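Putative hydrolase (PDB 3D6L) probably hydrolyses fatty acyl-CoA thioesters, long-chain ones among them, as a hexameric hot dog fold thioesterase. Local coordinates at residues P7-V12 with L30-L35. Numbering follows the deposited sequence.
Sequences PKLKIV and LSQIDL
In this hot dog fold the long central helix lies against a curved antiparallel sheet, and here Leu9 and Ile11 of strand 9-12, at the edge of the sheet within this chain, reach its flank at Gln32 and Leu35. Strand and helix run nearly antiparallel, at 157°, with the segment axes 9.5 Å apart at their closest. Leu9 and Ile11, two residues apart on the strand, both direct their CB toward the helix, while Lys10 between them turns away.

Leu9 does its touching with one methyl. CD2 sits 3.5 Å from the backbone O of Gln32 and 3.8 Å from CB of Leu35, so it bridges the backbone of Gln32 and the side-chain base of Leu35, three residues on. Because it meets Leu35 at the base of that side chain, the apolar overlap between the two leucines is small.

Gln32 comes forward to meet Ile11. Its CG stands anti to the carbonyl carbon (chi1 -47°), and the bend at chi2 (-41°) lets the chain run across the isoleucine instead of straight out from the helix. Ile11 CD1 lies 3.8 Å from Gln32 CG, and Ile11 CG1 is 3.6 Å from Gln32 OE1. No hydrogen bond joins the two segments; the amide is held from within the helix, where Gln32 NE2 donates to Trp28 O and thereby limits how the group can rotate.

Along one edge the strand is hydrogen-bonded to antiparallel strand 68-78, and a classic beta bulge places Lys8 and Leu9 both opposite Cys71. The backbone of Lys10 hydrogen-bonds to the second subunit, continuing the pairing across the subunit boundary. Leu9 also packs on Ile39 farther along the helix and on Val12 of the second subunit, whereas Ile33, on another face of helix 26-42, is laid over strands 82-94 and 100-115.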
loop_
_atom_site.group_PDB
_atom_site.type_symbol
_atom_site.label_atom_id
_atom_site.label_comp_id
_atom_site.label_asym_id
_atom_site.label_seq_id
_atom_site.Cartn_x
_atom_site.Cartn_y
_atom_site.Cartn_z
ATOM N N PRO A 7 19.517 -16.365 3.572
ATOM C CA PRO A 7 18.115 -16.095 3.250
ATOM C C PRO A 7 17.915 -15.665 1.805
ATOM O O PRO A 7 18.760 -14.957 1.244
ATOM C CB PRO A 7 17.755 -14.931 4.180
ATOM C CG PRO A 7 18.756 -14.966 5.258
ATOM C CD PRO A 7 20.004 -15.479 4.645
ATOM N N LYS A 8 16.802 -16.099 1.218
ATOM C CA LYS A 8 16.412 -15.678 -0.125
ATOM C C LYS A 8 15.689 -14.333 -0.064
ATOM O O LYS A 8 15.748 -13.542 -1.008
ATOM C CB LYS A 8 15.540 -16.744 -0.797
ATOM C CG LYS A 8 16.240 -18.091 -0.974
ATOM C CD LYS A 8 17.225 -18.071 -2.135
ATOM C CE LYS A 8 18.487 -18.895 -1.838
ATOM N NZ LYS A 8 18.216 -20.283 -1.338
ATOM N N LEU A 9 15.020 -14.090 1.059
ATOM C CA LEU A 9 14.409 -12.804 1.365
ATOM C C LEU A 9 14.706 -12.418 2.798
ATOM O O LEU A 9 14.827 -13.280 3.666
ATOM C CB LEU A 9 12.893 -12.855 1.157
ATOM C CG LEU A 9 12.256 -12.085 -0.000
ATOM C CD1 LEU A 9 12.929 -12.363 -1.330
ATOM C CD2 LEU A 9 10.769 -12.416 -0.091
ATOM N N LYS A 10 14.814 -11.112 3.026
ATOM C CA LYS A 10 15.020 -10.533 4.343
ATOM C C LYS A 10 14.325 -9.152 4.369
ATOM O O LYS A 10 14.724 -8.221 3.659
ATOM C CB LYS A 10 16.519 -10.442 4.635
ATOM C CG LYS A 10 16.899 -10.286 6.097
ATOM C CD LYS A 10 18.277 -10.911 6.357
ATOM C CE LYS A 10 19.132 -10.112 7.360
ATOM N NZ LYS A 10 18.764 -10.304 8.794
ATOM N N ILE A 11 13.263 -9.045 5.167
ATOM C CA ILE A 11 12.407 -7.864 5.189
ATOM C C ILE A 11 12.159 -7.504 6.625
ATOM O O ILE A 11 12.212 -8.370 7.494
ATOM C CB ILE A 11 10.983 -8.136 4.616
ATOM C CG1 ILE A 11 10.867 -9.516 3.981
ATOM C CG2 ILE A 11 10.545 -7.051 3.665
ATOM C CD1 ILE A 11 10.396 -10.561 4.944
ATOM N N VAL A 12 11.860 -6.234 6.877
ATOM C CA VAL A 12 11.343 -5.812 8.182
ATOM C C VAL A 12 9.810 -5.874 8.154
ATOM O O VAL A 12 9.186 -5.468 7.175
ATOM C CB VAL A 12 11.786 -4.381 8.527
ATOM C CG1 VAL A 12 11.420 -4.051 9.960
ATOM C CG2 VAL A 12 13.290 -4.211 8.306
ATOM N N LEU A 30 2.860 -15.180 3.997
ATOM C CA LEU A 30 2.672 -16.052 2.845
ATOM C C LEU A 30 3.154 -15.439 1.530
ATOM O O LEU A 30 3.570 -16.164 0.629
ATOM C CB LEU A 30 1.199 -16.455 2.752
ATOM C CG LEU A 30 0.819 -17.874 3.190
ATOM C CD1 LEU A 30 1.781 -18.451 4.203
ATOM C CD2 LEU A 30 -0.579 -17.883 3.751
ATOM N N SER A 31 3.083 -14.109 1.426
ATOM C CA SER A 31 3.619 -13.366 0.277
ATOM C C SER A 31 5.134 -13.503 0.231
ATOM O O SER A 31 5.709 -13.800 -0.828
ATOM C CB SER A 31 3.250 -11.881 0.354
ATOM O OG SER A 31 1.849 -11.701 0.454
ATOM N N GLN A 32 5.771 -13.286 1.386
ATOM C CA GLN A 32 7.209 -13.479 1.534
ATOM C C GLN A 32 7.632 -14.904 1.178
ATOM O O GLN A 32 8.661 -15.112 0.522
ATOM C CB GLN A 32 7.663 -13.146 2.958
ATOM C CG GLN A 32 7.122 -11.831 3.533
ATOM C CD GLN A 32 7.090 -10.657 2.534
ATOM O OE1 GLN A 32 8.079 -10.366 1.845
ATOM N NE2 GLN A 32 5.939 -9.974 2.470
ATOM N N ILE A 33 6.827 -15.878 1.605
ATOM C CA ILE A 33 7.105 -17.297 1.341
ATOM C C ILE A 33 7.037 -17.584 -0.152
ATOM O O ILE A 33 7.956 -18.188 -0.716
ATOM C CB ILE A 33 6.155 -18.217 2.139
ATOM C CG1 ILE A 33 6.520 -18.157 3.630
ATOM C CG2 ILE A 33 6.199 -19.649 1.613
ATOM C CD1 ILE A 33 5.459 -18.694 4.576
ATOM N N ASP A 34 5.963 -17.124 -0.791
ATOM C CA ASP A 34 5.774 -17.333 -2.215
ATOM C C ASP A 34 6.930 -16.735 -3.015
ATOM O O ASP A 34 7.478 -17.385 -3.907
ATOM C CB ASP A 34 4.427 -16.763 -2.671
ATOM C CG ASP A 34 4.004 -17.287 -4.039
ATOM O OD1 ASP A 34 4.652 -18.222 -4.558
ATOM O OD2 ASP A 34 3.020 -16.773 -4.607
ATOM N N LEU A 35 7.326 -15.513 -2.671
ATOM C CA LEU A 35 8.440 -14.840 -3.348
ATOM C C LEU A 35 9.816 -15.475 -3.094
ATOM O O LEU A 35 10.623 -15.600 -4.025
ATOM C CB LEU A 35 8.464 -13.355 -2.989
ATOM C CG LEU A 35 7.363 -12.476 -3.585
ATOM C CD1 LEU A 35 7.429 -11.073 -2.978
ATOM C CD2 LEU A 35 7.426 -12.425 -5.121
#